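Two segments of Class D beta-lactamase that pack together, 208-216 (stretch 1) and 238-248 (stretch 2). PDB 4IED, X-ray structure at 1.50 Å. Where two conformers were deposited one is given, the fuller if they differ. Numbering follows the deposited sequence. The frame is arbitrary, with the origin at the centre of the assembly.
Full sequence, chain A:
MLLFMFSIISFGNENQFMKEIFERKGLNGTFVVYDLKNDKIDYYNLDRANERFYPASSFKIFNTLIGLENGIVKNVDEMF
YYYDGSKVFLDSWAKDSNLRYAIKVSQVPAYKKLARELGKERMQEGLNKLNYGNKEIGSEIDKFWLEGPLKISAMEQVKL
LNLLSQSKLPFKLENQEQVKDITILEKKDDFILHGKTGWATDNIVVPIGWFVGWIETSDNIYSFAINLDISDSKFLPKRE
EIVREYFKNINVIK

Stretch 1 208-216: IGWFVGWIE
Stretch 2 (238-248) KREEIVREYFK

Residues 208-216 form a β-strand and residues 238-248 a helix that continues later in the chain. The two axes approach to 8.0 Å, and their N-to-C directions differ by 43° (signed crossing angle -43°). The backbones lie nearer at the start of the helix: CA of Phe 211 is 5.8 Å from CA of Arg 239, while CA of Ile 215 is 9.1 Å from CA of Phe 247. The contact buries 369 Å² in total.

No hydrogen bond crosses between the stretches, so packing makes the contact. Phe 211 and Ile 215 point toward the helix, and Trp 210, Val 212 and Trp 214 point away. The strand is extended, with phi/psi of -146/120 at Phe 211 and -130/123 at Ile 215. Helix residues Arg 239, Val 243 and Phe 247, spaced by four, point toward the strand.

Phe 211 (chi1 t, chi2 47°) has the largest covered area. Its CB lies 3.8 Å from CB of Arg 239. Its CD2 lies 3.7 Å from CA of Glu 240 and 3.9 Å from CG2 of Val 243 (chi1 t).

Ile 215 (m, t) reaches Phe 247 (chi1 m, chi2 -70°) in a CH-pi contact. Ile 215 CD1 sits 3.7 Å from the centroid of the Phe 247 ring, 17° off its normal, and 3.6 Å from Phe 247 CD2.

Arg 239 (m, t, m; chi4 -173°) runs beside the strand backbone. Its CD is 3.8 Å from C of Gly 209 and 3.4 Å from O of Trp 210. An ideal CB on Gly 209 would be only 3.1 Å from Arg 239 CD, a tight approach.

Within the helix, Arg 244 NE donates to Glu 240 OE1 at 2.8 Å, forming a salt bridge across one turn. Glu 240 is t, t, and its CG lies 3.8 Å from Phe 211 CE2.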

ATOM      1  N   ILE A 208       4.911 -11.413  -5.989  1.00  6.97           N
ATOM      2  CA  ILE A 208       3.759 -10.558  -6.263  1.00  6.71           C
ATOM      3  C   ILE A 208       4.175  -9.093  -6.064  1.00  6.28           C
ATOM      4  O   ILE A 208       4.503  -8.648  -4.957  1.00  6.09           O
ATOM      5  CB  ILE A 208       2.557 -10.844  -5.293  1.00  6.96           C
ATOM      6  CG1 ILE A 208       2.106 -12.274  -5.274  1.00  7.67           C
ATOM      7  CG2 ILE A 208       1.382  -9.868  -5.652  1.00  6.67           C
ATOM      8  CD1 ILE A 208       1.490 -12.729  -6.546  1.00  8.01           C
ATOM      9  N   GLY A 209       4.053  -8.317  -7.137  1.00  6.21           N
ATOM     10  CA  GLY A 209       4.253  -6.866  -7.032  1.00  5.91           C
ATOM     11  C   GLY A 209       2.953  -6.112  -6.821  1.00  5.64           C
ATOM     12  O   GLY A 209       2.002  -6.327  -7.514  1.00  5.72           O
ATOM     13  N   TRP A 210       2.934  -5.221  -5.881  1.00  5.38           N
ATOM     14  CA  TRP A 210       1.746  -4.371  -5.517  1.00  5.16           C
ATOM     15  C   TRP A 210       2.029  -2.903  -5.803  1.00  5.01           C
ATOM     16  O   TRP A 210       3.148  -2.423  -5.566  1.00  4.99           O
ATOM     17  CB  TRP A 210       1.465  -4.448  -3.998  1.00  5.04           C
ATOM     18  CG  TRP A 210       0.841  -5.666  -3.392  1.00  5.18           C
ATOM     19  CD1 TRP A 210       1.491  -6.658  -2.726  1.00  5.34           C
ATOM     20  CD2 TRP A 210      -0.568  -5.923  -3.280  1.00  5.21           C
ATOM     21  NE1 TRP A 210       0.600  -7.600  -2.270  1.00  5.49           N
ATOM     22  CE2 TRP A 210      -0.702  -7.139  -2.556  1.00  5.41           C
ATOM     23  CE3 TRP A 210      -1.737  -5.279  -3.794  1.00  5.17           C
ATOM     24  CZ2 TRP A 210      -1.944  -7.643  -2.242  1.00  5.54           C
ATOM     25  CZ3 TRP A 210      -2.933  -5.739  -3.486  1.00  5.28           C
ATOM     26  CH2 TRP A 210      -3.079  -6.931  -2.676  1.00  5.47           C
ATOM     27  N   PHE A 211       0.959  -2.196  -6.170  1.00  4.94           N
ATOM     28  CA  PHE A 211       0.938  -0.717  -6.092  1.00  4.81           C
ATOM     29  C   PHE A 211      -0.485  -0.382  -5.755  1.00  4.75           C
ATOM     30  O   PHE A 211      -1.424  -0.732  -6.436  1.00  4.86           O
ATOM     31  CB  PHE A 211       1.459  -0.037  -7.387  1.00  4.93           C
ATOM     32  CG  PHE A 211       1.418   1.466  -7.386  1.00  4.87           C
ATOM     33  CD1 PHE A 211       1.880   2.188  -6.316  1.00  4.76           C
ATOM     34  CD2 PHE A 211       0.924   2.139  -8.470  1.00  5.00           C
ATOM     35  CE1 PHE A 211       1.851   3.576  -6.357  1.00  4.78           C
ATOM     36  CE2 PHE A 211       0.892   3.536  -8.500  1.00  5.01           C
ATOM     37  CZ  PHE A 211       1.362   4.202  -7.465  1.00  4.91           C
ATOM     38  N   VAL A 212      -0.646   0.294  -4.605  1.00  4.63           N
ATOM     39  CA  VAL A 212      -1.984   0.663  -4.063  1.00  4.62           C
ATOM     40  C   VAL A 212      -1.981   2.132  -3.694  1.00  4.58           C
ATOM     41  O   VAL A 212      -0.974   2.684  -3.368  1.00  4.53           O
ATOM     42  CB  VAL A 212      -2.440  -0.222  -2.874  1.00  4.62           C
ATOM     43  CG1 VAL A 212      -2.198  -1.723  -3.184  1.00  4.72           C
ATOM     44  CG2 VAL A 212      -1.752   0.153  -1.607  1.00  4.55           C
ATOM     45  N   GLY A 213      -3.189   2.720  -3.761  1.00  4.65           N
ATOM     46  CA  GLY A 213      -3.264   4.161  -3.415  1.00  4.68           C
ATOM     47  C   GLY A 213      -4.615   4.736  -3.800  1.00  4.84           C
ATOM     48  O   GLY A 213      -5.613   4.057  -3.919  1.00  4.92           O
ATOM     49  N   TRP A 214      -4.595   6.024  -4.031  1.00  4.94           N
ATOM     50  CA  TRP A 214      -5.725   6.729  -4.542  1.00  5.15           C
ATOM     51  C   TRP A 214      -5.302   8.038  -5.205  1.00  5.29           C
ATOM     52  O   TRP A 214      -4.217   8.541  -5.008  1.00  5.23           O
ATOM     53  CB  TRP A 214      -6.771   7.052  -3.431  1.00  5.27           C
ATOM     54  CG  TRP A 214      -6.280   8.098  -2.430  1.00  5.30           C
ATOM     55  CD1 TRP A 214      -6.607   9.435  -2.436  1.00  5.54           C
ATOM     56  CD2 TRP A 214      -5.550   7.849  -1.210  1.00  5.17           C
ATOM     57  NE1 TRP A 214      -6.051  10.020  -1.324  1.00  5.56           N
ATOM     58  CE2 TRP A 214      -5.337   9.102  -0.592  1.00  5.34           C
ATOM     59  CE3 TRP A 214      -4.929   6.745  -0.683  1.00  4.99           C
ATOM     60  CZ2 TRP A 214      -4.632   9.218   0.602  1.00  5.32           C
ATOM     61  CZ3 TRP A 214      -4.252   6.854   0.493  1.00  4.97           C
ATOM     62  CH2 TRP A 214      -4.029   8.076   1.098  1.00  5.12           C
ATOM     63  N   ILE A 215      -6.260   8.590  -5.973  1.00  5.53           N
ATOM     64  CA  ILE A 215      -6.105   9.871  -6.695  1.00  5.77           C
ATOM     65  C   ILE A 215      -7.347  10.680  -6.326  1.00  6.05           C
ATOM     66  O   ILE A 215      -8.483  10.273  -6.562  1.00  6.18           O
ATOM     67  CB  ILE A 215      -6.006   9.744  -8.213  1.00  5.90           C
ATOM     68  CG1 ILE A 215      -4.794   8.962  -8.577  1.00  5.70           C
ATOM     69  CG2 ILE A 215      -5.856  11.130  -8.835  1.00  6.21           C
ATOM     70  CD1 ILE A 215      -4.662   8.693 -10.054  1.00  5.87           C
ATOM     71  N   GLU A 216      -7.079  11.873  -5.759  1.00  6.45           N
ATOM     72  CA  GLU A 216      -8.153  12.847  -5.467  1.00  7.25           C
ATOM     73  C   GLU A 216      -8.114  13.927  -6.541  1.00  7.37           C
ATOM     74  O   GLU A 216      -7.045  14.527  -6.809  1.00  7.07           O
ATOM     75  CB  GLU A 216      -8.060  13.430  -4.053  1.00  8.44           C
ATOM     76  CG  GLU A 216      -9.256  14.335  -3.811  1.00 10.31           C
ATOM     77  CD  GLU A 216      -9.669  14.546  -2.361  1.00 12.57           C
ATOM     78  OE1 GLU A 216     -10.700  15.231  -2.143  1.00 14.70           O
ATOM     79  OE2 GLU A 216      -9.077  14.044  -1.404  1.00 14.78           O
ATOM     80  N   LYS A 238       6.470  -1.687 -13.965  1.00  7.35           N
ATOM     81  CA  LYS A 238       5.189  -1.933 -14.636  0.50  7.67           C
ATOM     82  C   LYS A 238       3.996  -1.717 -13.704  1.00  7.01           C
ATOM     83  O   LYS A 238       2.909  -1.454 -14.199  1.00  7.01           O
ATOM     84  CB  LYS A 238       5.112  -3.382 -15.180  0.50  8.62           C
ATOM     85  CG  LYS A 238       6.153  -3.802 -16.260  0.50  9.96           C
ATOM     86  CD  LYS A 238       5.703  -3.797 -17.686  0.50 11.19           C
ATOM     87  CE  LYS A 238       6.741  -4.433 -18.659  0.50 12.36           C
ATOM     88  NZ  LYS A 238       6.525  -3.997 -20.094  0.50 13.48           N
ATOM     89  N   ARG A 239       4.161  -1.927 -12.410  1.00  6.39           N
ATOM     90  CA  ARG A 239       3.019  -1.718 -11.435  1.00  6.07           C
ATOM     91  C   ARG A 239       2.450  -0.335 -11.620  1.00  5.92           C
ATOM     92  O   ARG A 239       1.246  -0.182 -11.914  1.00  5.94           O
ATOM     93  CB  ARG A 239       3.490  -1.903 -10.049  1.00  5.72           C
ATOM     94  CG  ARG A 239       4.209  -3.231  -9.755  1.00  5.73           C
ATOM     95  CD  ARG A 239       4.800  -3.222  -8.384  1.00  5.56           C
ATOM     96  NE  ARG A 239       5.942  -2.276  -8.324  1.00  5.57           N
ATOM     97  CZ  ARG A 239       6.790  -2.105  -7.314  1.00  5.52           C
ATOM     98  NH1 ARG A 239       6.683  -2.881  -6.232  1.00  5.46           N
ATOM     99  NH2 ARG A 239       7.771  -1.254  -7.424  1.00  5.60           N
ATOM    100  N   GLU A 240       3.320   0.705 -11.457  1.00  5.79           N
ATOM    101  CA  GLU A 240       2.873   2.104 -11.556  1.00  5.88           C
ATOM    102  C   GLU A 240       2.623   2.464 -13.041  1.00  6.26           C
ATOM    103  O   GLU A 240       1.701   3.250 -13.292  1.00  5.94           O
ATOM    104  CB  GLU A 240       3.926   2.955 -10.972  1.00  6.00           C
ATOM    105  CG  GLU A 240       3.509   4.434 -11.055  1.00  6.26           C
ATOM    106  CD  GLU A 240       4.295   5.313 -10.097  1.00  6.60           C
ATOM    107  OE1 GLU A 240       4.054   6.576 -10.128  1.00  6.89           O
ATOM    108  OE2 GLU A 240       5.131   4.907  -9.299  1.00  6.87           O
ATOM    109  N   GLU A 241       3.331   1.887 -14.026  1.00  6.71           N
ATOM    110  CA  GLU A 241       3.077   2.189 -15.426  1.00  7.41           C
ATOM    111  C   GLU A 241       1.643   1.852 -15.773  1.00  6.95           C
ATOM    112  O   GLU A 241       0.936   2.652 -16.411  1.00  6.75           O
ATOM    113  CB  GLU A 241       4.034   1.405 -16.321  1.00  8.78           C
ATOM    114  CG  GLU A 241       5.436   1.992 -16.347  1.00 10.39           C
ATOM    115  CD  GLU A 241       6.416   1.149 -17.151  1.00 12.66           C
ATOM    116  OE1 GLU A 241       5.906   0.159 -17.875  1.00 15.40           O
ATOM    117  OE2 GLU A 241       7.664   1.475 -17.113  1.00 14.55           O
ATOM    118  N   ILE A 242       1.146   0.673 -15.387  1.00  6.59           N
ATOM    119  CA  ILE A 242      -0.188   0.275 -15.788  1.00  6.64           C
ATOM    120  C   ILE A 242      -1.240   1.172 -15.128  1.00  6.42           C
ATOM    121  O   ILE A 242      -2.212   1.616 -15.753  1.00  6.61           O
ATOM    122  CB  ILE A 242      -0.473  -1.233 -15.440  1.00  6.75           C
ATOM    123  CG1 ILE A 242       0.386  -2.088 -16.366  1.00  7.12           C
ATOM    124  CG2 ILE A 242      -1.967  -1.541 -15.475  1.00  6.82           C
ATOM    125  CD1 ILE A 242       0.526  -3.514 -15.913  1.00  7.36           C
ATOM    126  N   VAL A 243      -1.018   1.424 -13.833  1.00  6.07           N
ATOM    127  CA  VAL A 243      -1.930   2.358 -13.153  1.00  5.91           C
ATOM    128  C   VAL A 243      -1.988   3.731 -13.795  1.00  6.08           C
ATOM    129  O   VAL A 243      -3.110   4.245 -14.097  1.00  6.22           O
ATOM    130  CB  VAL A 243      -1.582   2.444 -11.658  1.00  5.57           C
ATOM    131  CG1 VAL A 243      -2.472   3.499 -10.963  1.00  5.48           C
ATOM    132  CG2 VAL A 243      -1.794   1.094 -11.001  1.00  5.47           C
ATOM    133  N   ARG A 244      -0.827   4.290 -14.127  1.00  6.14           N
ATOM    134  CA  ARG A 244      -0.845   5.623 -14.797  1.00  6.37           C
ATOM    135  C   ARG A 244      -1.455   5.536 -16.152  1.00  6.81           C
ATOM    136  O   ARG A 244      -2.126   6.456 -16.604  1.00  6.97           O
ATOM    137  CB  ARG A 244       0.597   6.160 -14.818  1.00  6.41           C
ATOM    138  CG  ARG A 244       1.117   6.670 -13.521  1.00  6.14           C
ATOM    139  CD  ARG A 244       2.554   7.168 -13.554  1.00  6.24           C
ATOM    140  NE  ARG A 244       2.920   7.845 -12.334  1.00  6.05           N
ATOM    141  CZ  ARG A 244       2.752   9.143 -12.147  1.00  6.17           C
ATOM    142  NH1 ARG A 244       2.183   9.920 -13.039  1.00  6.44           N
ATOM    143  NH2 ARG A 244       3.123   9.652 -10.967  1.00  6.03           N
ATOM    144  N   GLU A 245      -1.273   4.434 -16.903  1.00  7.22           N
ATOM    145  CA  GLU A 245      -1.822   4.358 -18.260  0.50  7.95           C
ATOM    146  C   GLU A 245      -3.352   4.373 -18.155  1.00  7.86           C
ATOM    147  O   GLU A 245      -4.035   5.036 -18.931  1.00  7.99           O
ATOM    148  CB  GLU A 245      -1.273   3.114 -19.002  0.50  8.69           C
ATOM    149  CG  GLU A 245       0.168   3.324 -19.491  0.50  9.52           C
ATOM    150  CD  GLU A 245       0.803   2.225 -20.325  0.50 10.40           C
ATOM    151  OE1 GLU A 245       0.089   1.622 -21.158  0.50 11.66           O
ATOM    152  OE2 GLU A 245       2.088   2.087 -20.170  0.50 11.18           O
ATOM    153  N   TYR A 246      -3.934   3.637 -17.211  1.00  7.45           N
ATOM    154  CA  TYR A 246      -5.378   3.653 -17.057  1.00  7.45           C
ATOM    155  C   TYR A 246      -5.851   5.055 -16.681  1.00  7.36           C
ATOM    156  O   TYR A 246      -6.846   5.566 -17.257  1.00  7.53           O
ATOM    157  CB  TYR A 246      -5.811   2.657 -15.940  1.00  7.31           C
ATOM    158  CG  TYR A 246      -7.281   2.785 -15.570  1.00  7.33           C
ATOM    159  CD1 TYR A 246      -8.218   2.214 -16.370  1.00  7.88           C
ATOM    160  CD2 TYR A 246      -7.697   3.485 -14.463  1.00  7.22           C
ATOM    161  CE1 TYR A 246      -9.595   2.326 -16.165  1.00  8.07           C
ATOM    162  CE2 TYR A 246      -9.087   3.654 -14.239  1.00  7.41           C
ATOM    163  CZ  TYR A 246     -10.002   3.054 -15.061  1.00  7.78           C
ATOM    164  OH  TYR A 246     -11.378   3.134 -14.836  1.00  8.43           O
ATOM    165  N   PHE A 247      -5.214   5.700 -15.703  1.00  6.92           N
ATOM    166  CA  PHE A 247      -5.689   7.042 -15.286  1.00  7.02           C
ATOM    167  C   PHE A 247      -5.449   8.129 -16.336  1.00  7.74           C
ATOM    168  O   PHE A 247      -6.222   9.088 -16.381  1.00  7.87           O
ATOM    169  CB  PHE A 247      -5.174   7.406 -13.924  1.00  6.62           C
ATOM    170  CG  PHE A 247      -5.863   6.676 -12.812  1.00  6.31           C
ATOM    171  CD1 PHE A 247      -7.211   6.977 -12.514  1.00  6.48           C
ATOM    172  CD2 PHE A 247      -5.206   5.775 -12.034  1.00  6.00           C
ATOM    173  CE1 PHE A 247      -7.884   6.313 -11.585  1.00  6.30           C
ATOM    174  CE2 PHE A 247      -5.922   5.091 -11.031  1.00  5.89           C
ATOM    175  CZ  PHE A 247      -7.228   5.409 -10.789  1.00  5.99           C
ATOM    176  N   LYS A 248      -4.519   7.897 -17.274  1.00  7.13           N
ATOM    177  CA  LYS A 248      -4.356   8.830 -18.400  1.00  9.32           C
ATOM    178  C   LYS A 248      -5.513   8.570 -19.386  1.00  9.85           C
ATOM    179  O   LYS A 248      -6.109   9.566 -19.923  1.00 10.55           O
ATOM    180  CB  LYS A 248      -3.005   8.619 -19.060  1.00 12.29           C
ATOM    181  CG  LYS A 248      -1.866   9.315 -18.273  1.00 14.76           C
ATOM    182  CD  LYS A 248      -0.487   9.161 -18.815  1.00 19.02           C
ATOM    183  CE  LYS A 248       0.063   7.722 -18.908  1.00 20.32           C
ATOM    184  NZ  LYS A 248       1.332   7.691 -19.626  1.00 25.59           N
TER